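Local coordinates for molybdopterin adenylyltransferase (Helicobacter pylori, PDB 4XCW), which catalyses the adenylylation of molybdopterin with ATP, giving the adenylylated pterin used in molybdenum cofactor biosynthesis, at the interface of chains A and B. Coordinates in Å, arbitrary orientation; residue numbers count along the deposited sequence, not the author numbering. Chains: chain A/B, Molybdopterin adenylyltransferase.

Contact 1: the interface of chains A and B. Residues chain A 79-80, 117-118, 120; chain B 96-98, 125.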
# COMPACT_ATOMS: atom_id res chain seq x y z
N GLY A 79 -13.59 -0.67 -8.62
CA GLY A 79 -14.14 -0.60 -7.28
C GLY A 79 -14.32 -1.95 -6.61
O GLY A 79 -13.79 -2.96 -7.06
N PRO A 80 -15.07 -1.98 -5.50
CA PRO A 80 -15.27 -3.21 -4.72
C PRO A 80 -16.28 -4.19 -5.31
O PRO A 80 -16.38 -5.32 -4.83
CB PRO A 80 -15.76 -2.68 -3.37
CG PRO A 80 -16.42 -1.38 -3.69
CD PRO A 80 -15.61 -0.79 -4.81
N ILE A 117 -11.41 5.75 -1.00
CA ILE A 117 -10.64 4.64 -0.43
C ILE A 117 -11.17 3.30 -0.90
O ILE A 117 -10.61 2.26 -0.56
CB ILE A 117 -10.63 4.67 1.11
CG1 ILE A 117 -12.03 4.44 1.69
CG2 ILE A 117 -10.05 5.97 1.60
CD1 ILE A 117 -12.07 4.39 3.23
N LEU A 118 -12.25 3.32 -1.67
CA LEU A 118 -12.82 2.07 -2.19
C LEU A 118 -12.15 1.66 -3.48
O LEU A 118 -12.37 0.54 -3.97
CB LEU A 118 -14.32 2.22 -2.42
CG LEU A 118 -15.19 2.60 -1.22
CD1 LEU A 118 -16.67 2.59 -1.62
CD2 LEU A 118 -14.92 1.69 -0.02
N ARG A 120 -9.49 0.38 -6.20
CA ARG A 120 -8.39 -0.58 -6.29
C ARG A 120 -7.50 -0.29 -7.50
O ARG A 120 -6.74 -1.15 -7.92
CB ARG A 120 -8.94 -2.01 -6.37
CG ARG A 120 -9.76 -2.42 -5.15
CD ARG A 120 -10.36 -3.83 -5.28
NE ARG A 120 -9.31 -4.84 -5.30
CZ ARG A 120 -9.08 -5.67 -6.31
NH1 ARG A 120 -9.85 -5.62 -7.39
NH2 ARG A 120 -8.10 -6.56 -6.24
N LYS B 96 -11.24 -9.80 -2.70
CA LYS B 96 -10.64 -8.52 -3.12
C LYS B 96 -10.22 -7.73 -1.89
O LYS B 96 -11.03 -7.56 -0.98
CB LYS B 96 -11.63 -7.66 -3.90
CG LYS B 96 -11.99 -8.10 -5.30
CD LYS B 96 -12.94 -7.06 -5.90
CE LYS B 96 -13.26 -7.34 -7.37
NZ LYS B 96 -14.14 -8.53 -7.55
N MET B 97 -9.00 -7.22 -1.86
CA MET B 97 -8.60 -6.34 -0.76
C MET B 97 -8.78 -4.88 -1.17
O MET B 97 -8.74 -4.54 -2.35
CB MET B 97 -7.15 -6.60 -0.34
CG MET B 97 -6.88 -8.02 0.15
SD MET B 97 -7.88 -8.45 1.60
CE MET B 97 -7.16 -7.45 2.88
N LEU B 98 -8.99 -4.02 -0.17
CA LEU B 98 -9.17 -2.59 -0.40
C LEU B 98 -8.06 -1.83 0.30
O LEU B 98 -8.21 -1.43 1.45
CB LEU B 98 -10.54 -2.14 0.11
CG LEU B 98 -11.74 -2.90 -0.45
CD1 LEU B 98 -13.03 -2.55 0.30
CD2 LEU B 98 -11.90 -2.63 -1.94
N ILE B 125 -13.19 -7.55 0.69
CA ILE B 125 -14.53 -8.01 0.40
C ILE B 125 -14.60 -9.53 0.36
O ILE B 125 -13.78 -10.16 -0.30
CB ILE B 125 -15.02 -7.46 -0.95
CG1 ILE B 125 -14.93 -5.94 -0.98
CG2 ILE B 125 -16.44 -7.96 -1.24
CD1 ILE B 125 -15.72 -5.26 0.13
O HOH W 1 -7.05 -7.96 -3.74
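A:Arg120 reaches across to the short strand B:96-97 and supplies the polar part of this interface patch. Its NE donates a hydrogen bond of 3.0 Å to the backbone carbonyl oxygen of B:Met97. The oxygen lies at the edge of the guanidinium, close to its plane. The bond is bent, with 141° at the hydrogen. The arginine chain turns at its third torsion (chi3 66°), and this kink carries NE and the terminal nitrogens toward the strand.

A water adds a second link between A:Arg120 and B:Met97. It lies 3.1 Å from A:Arg120 NH2 and 2.8 Å from the backbone N of B:Met97. A:Arg120 thus engages both the backbone O and, through water, the backbone N of B:Met97.

Apolar contacts flank the polar ones. The aliphatic stem of B:Lys96 crosses A:Arg120 at about a right angle and lays CG over the centre of one guanidinium face. That CG is 3.9 Å from A:Arg120 CZ. The lysine bends only at its far end (chi4 71°), and NZ stays 5.2 Å from A:Arg120 NH1. If both groups are charged, as is likely, they would repel mildly at this distance. B:Leu98 brings CD2 to 3.9 Å from A:Arg120 CD, and the same methyl nears the backbone O of A:Leu118. A:Pro80 CB packs more loosely, 4.1 Å from B:Ile125 CG1.

The patch joins the two copies through backbone recognition and aliphatic packing. It may help hold the trimer of the deposited assembly together.

Contact 2: the interface of chains A and B. Residues chain A 80, 115, 118; chain B 150-151, 154-155, 158, 174, 176.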
# COMPACT_ATOMS: atom_id res chain seq x y z
N PRO A 80 -15.07 -1.98 -5.50
CA PRO A 80 -15.27 -3.21 -4.72
C PRO A 80 -16.28 -4.19 -5.31
O PRO A 80 -16.38 -5.32 -4.83
CB PRO A 80 -15.76 -2.68 -3.37
CG PRO A 80 -16.42 -1.38 -3.69
CD PRO A 80 -15.61 -0.79 -4.81
N THR A 115 -15.30 8.25 -0.39
CA THR A 115 -15.38 6.93 -1.02
C THR A 115 -14.19 6.62 -1.93
O THR A 115 -14.11 5.55 -2.55
CB THR A 115 -16.68 6.79 -1.82
OG1 THR A 115 -16.91 8.00 -2.55
CG2 THR A 115 -17.85 6.57 -0.88
N LEU A 118 -12.25 3.32 -1.67
CA LEU A 118 -12.82 2.07 -2.19
C LEU A 118 -12.15 1.66 -3.48
O LEU A 118 -12.37 0.54 -3.97
CB LEU A 118 -14.32 2.22 -2.42
CG LEU A 118 -15.19 2.60 -1.22
CD1 LEU A 118 -16.67 2.59 -1.62
CD2 LEU A 118 -14.92 1.69 -0.02
N PRO B 150 -17.51 6.92 6.74
CA PRO B 150 -18.20 7.61 5.64
C PRO B 150 -18.13 6.91 4.28
O PRO B 150 -18.92 7.26 3.40
CB PRO B 150 -17.47 8.96 5.59
CG PRO B 150 -17.11 9.21 7.01
CD PRO B 150 -16.69 7.86 7.53
N ALA B 151 -17.25 5.93 4.12
CA ALA B 151 -17.14 5.20 2.86
C ALA B 151 -17.83 3.85 2.92
O ALA B 151 -17.95 3.16 1.90
CB ALA B 151 -15.66 5.02 2.48
N TYR B 154 -21.76 3.07 1.14
CA TYR B 154 -21.67 2.95 -0.31
C TYR B 154 -20.95 1.67 -0.69
O TYR B 154 -21.34 0.99 -1.64
CB TYR B 154 -20.96 4.15 -0.92
CG TYR B 154 -20.93 4.17 -2.43
CD1 TYR B 154 -22.10 4.03 -3.17
CD2 TYR B 154 -19.74 4.37 -3.12
CE1 TYR B 154 -22.08 4.07 -4.55
CE2 TYR B 154 -19.71 4.40 -4.49
CZ TYR B 154 -20.88 4.25 -5.20
OH TYR B 154 -20.84 4.28 -6.57
N CYS B 155 -19.89 1.34 0.05
CA CYS B 155 -19.17 0.09 -0.22
C CYS B 155 -20.09 -1.11 -0.08
O CYS B 155 -20.06 -2.03 -0.90
CB CYS B 155 -17.97 -0.07 0.73
SG CYS B 155 -16.87 -1.46 0.27
N LEU B 158 -22.38 -1.40 -3.03
CA LEU B 158 -21.74 -1.89 -4.25
C LEU B 158 -21.52 -3.39 -4.26
O LEU B 158 -21.49 -4.00 -5.33
CB LEU B 158 -20.40 -1.19 -4.46
CG LEU B 158 -20.45 0.30 -4.79
CD1 LEU B 158 -19.04 0.89 -4.85
CD2 LEU B 158 -21.19 0.53 -6.09
N PHE B 174 -21.28 9.30 2.30
CA PHE B 174 -21.41 9.78 0.94
C PHE B 174 -21.83 8.66 0.00
O PHE B 174 -21.20 7.62 -0.04
CB PHE B 174 -20.08 10.38 0.48
CG PHE B 174 -20.06 10.80 -0.95
CD1 PHE B 174 -20.84 11.86 -1.39
CD2 PHE B 174 -19.26 10.13 -1.86
CE1 PHE B 174 -20.82 12.24 -2.71
CE2 PHE B 174 -19.24 10.52 -3.19
CZ PHE B 174 -20.02 11.57 -3.61
N PRO B 176 -22.43 8.37 -4.05
CA PRO B 176 -22.42 8.94 -5.41
C PRO B 176 -23.72 8.62 -6.15
O PRO B 176 -24.17 7.48 -6.12
CB PRO B 176 -21.23 8.25 -6.08
CG PRO B 176 -20.35 7.84 -4.95
CD PRO B 176 -21.26 7.51 -3.81
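A:Leu118 points its two methyl groups at helix B:152-158, in the tighter part of this apolar interface patch. CD2 lies 3.6 Å from B:Cys155 CB and also touches the sulfur, SG. CD1 reaches the same CB, and lies 3.9 Å from CD2 of the B:Tyr154 ring. In B:Cys155 the SG is anti to the backbone N (chi1 -171°), which turns the sulfur toward A:Pro80. The proline ring meets it through CG, at 4.0 Å. The same CG packs 3.7 Å from B:Leu158 CD1. Two side chains of one helix thus meet the proline ring.

B:Tyr154 is held between neighbours of its own chain. B:Leu158 CD1 lies over one face, toward the rim, and B:Pro176 CD lies over the centre of the other. This packing should limit rotation of the ring. Its CD2 also meets A:Thr115 CG2 at 3.7 Å, the two side chains crossing at about a right angle. That methyl and A:Leu118 CD1 sit to opposite sides of the ring plane. B:Ala151 CB rests against A:Thr115 CA at 4.0 Å and completes the packed part.

The looser side lies at the C-terminal segment of chain B. B:Phe174 is poorly ordered, so its contacts are less certain. B:Pro176 barely touches chain A. No hydrogen bond crosses the patch, so the fit probably rests on shape and apolar packing.

The hydroxyl of A:Thr115 sits between its own backbone N and carbonyl carbon (chi1 43°). From there OG1 lies in plane at the edge of the poorly ordered B:Phe174 ring, a tentative 3.2 Å from its CD2.

Contacts 1 and 2 are neighbouring patches of one interface, with their C-alpha centres about 10 Å apart. They share A:Pro80 and A:Leu118, each of which touches chain B in both. A:Leu118 belongs to the 3-10 helix A:114-118, which also gives A:Ile117 to contact 1 and A:Thr115 to contact 2. On chain B, contact 1 uses strands B:96-97 and B:123-126 and B:Leu98. Contact 2 uses the 3-10 helix B:149-151, helix B:152-158 and the C-terminal segment. Contact 1 adds polar links to the apolar packing of contact 2. The combination would suit a stable association in the three-chain deposited assembly.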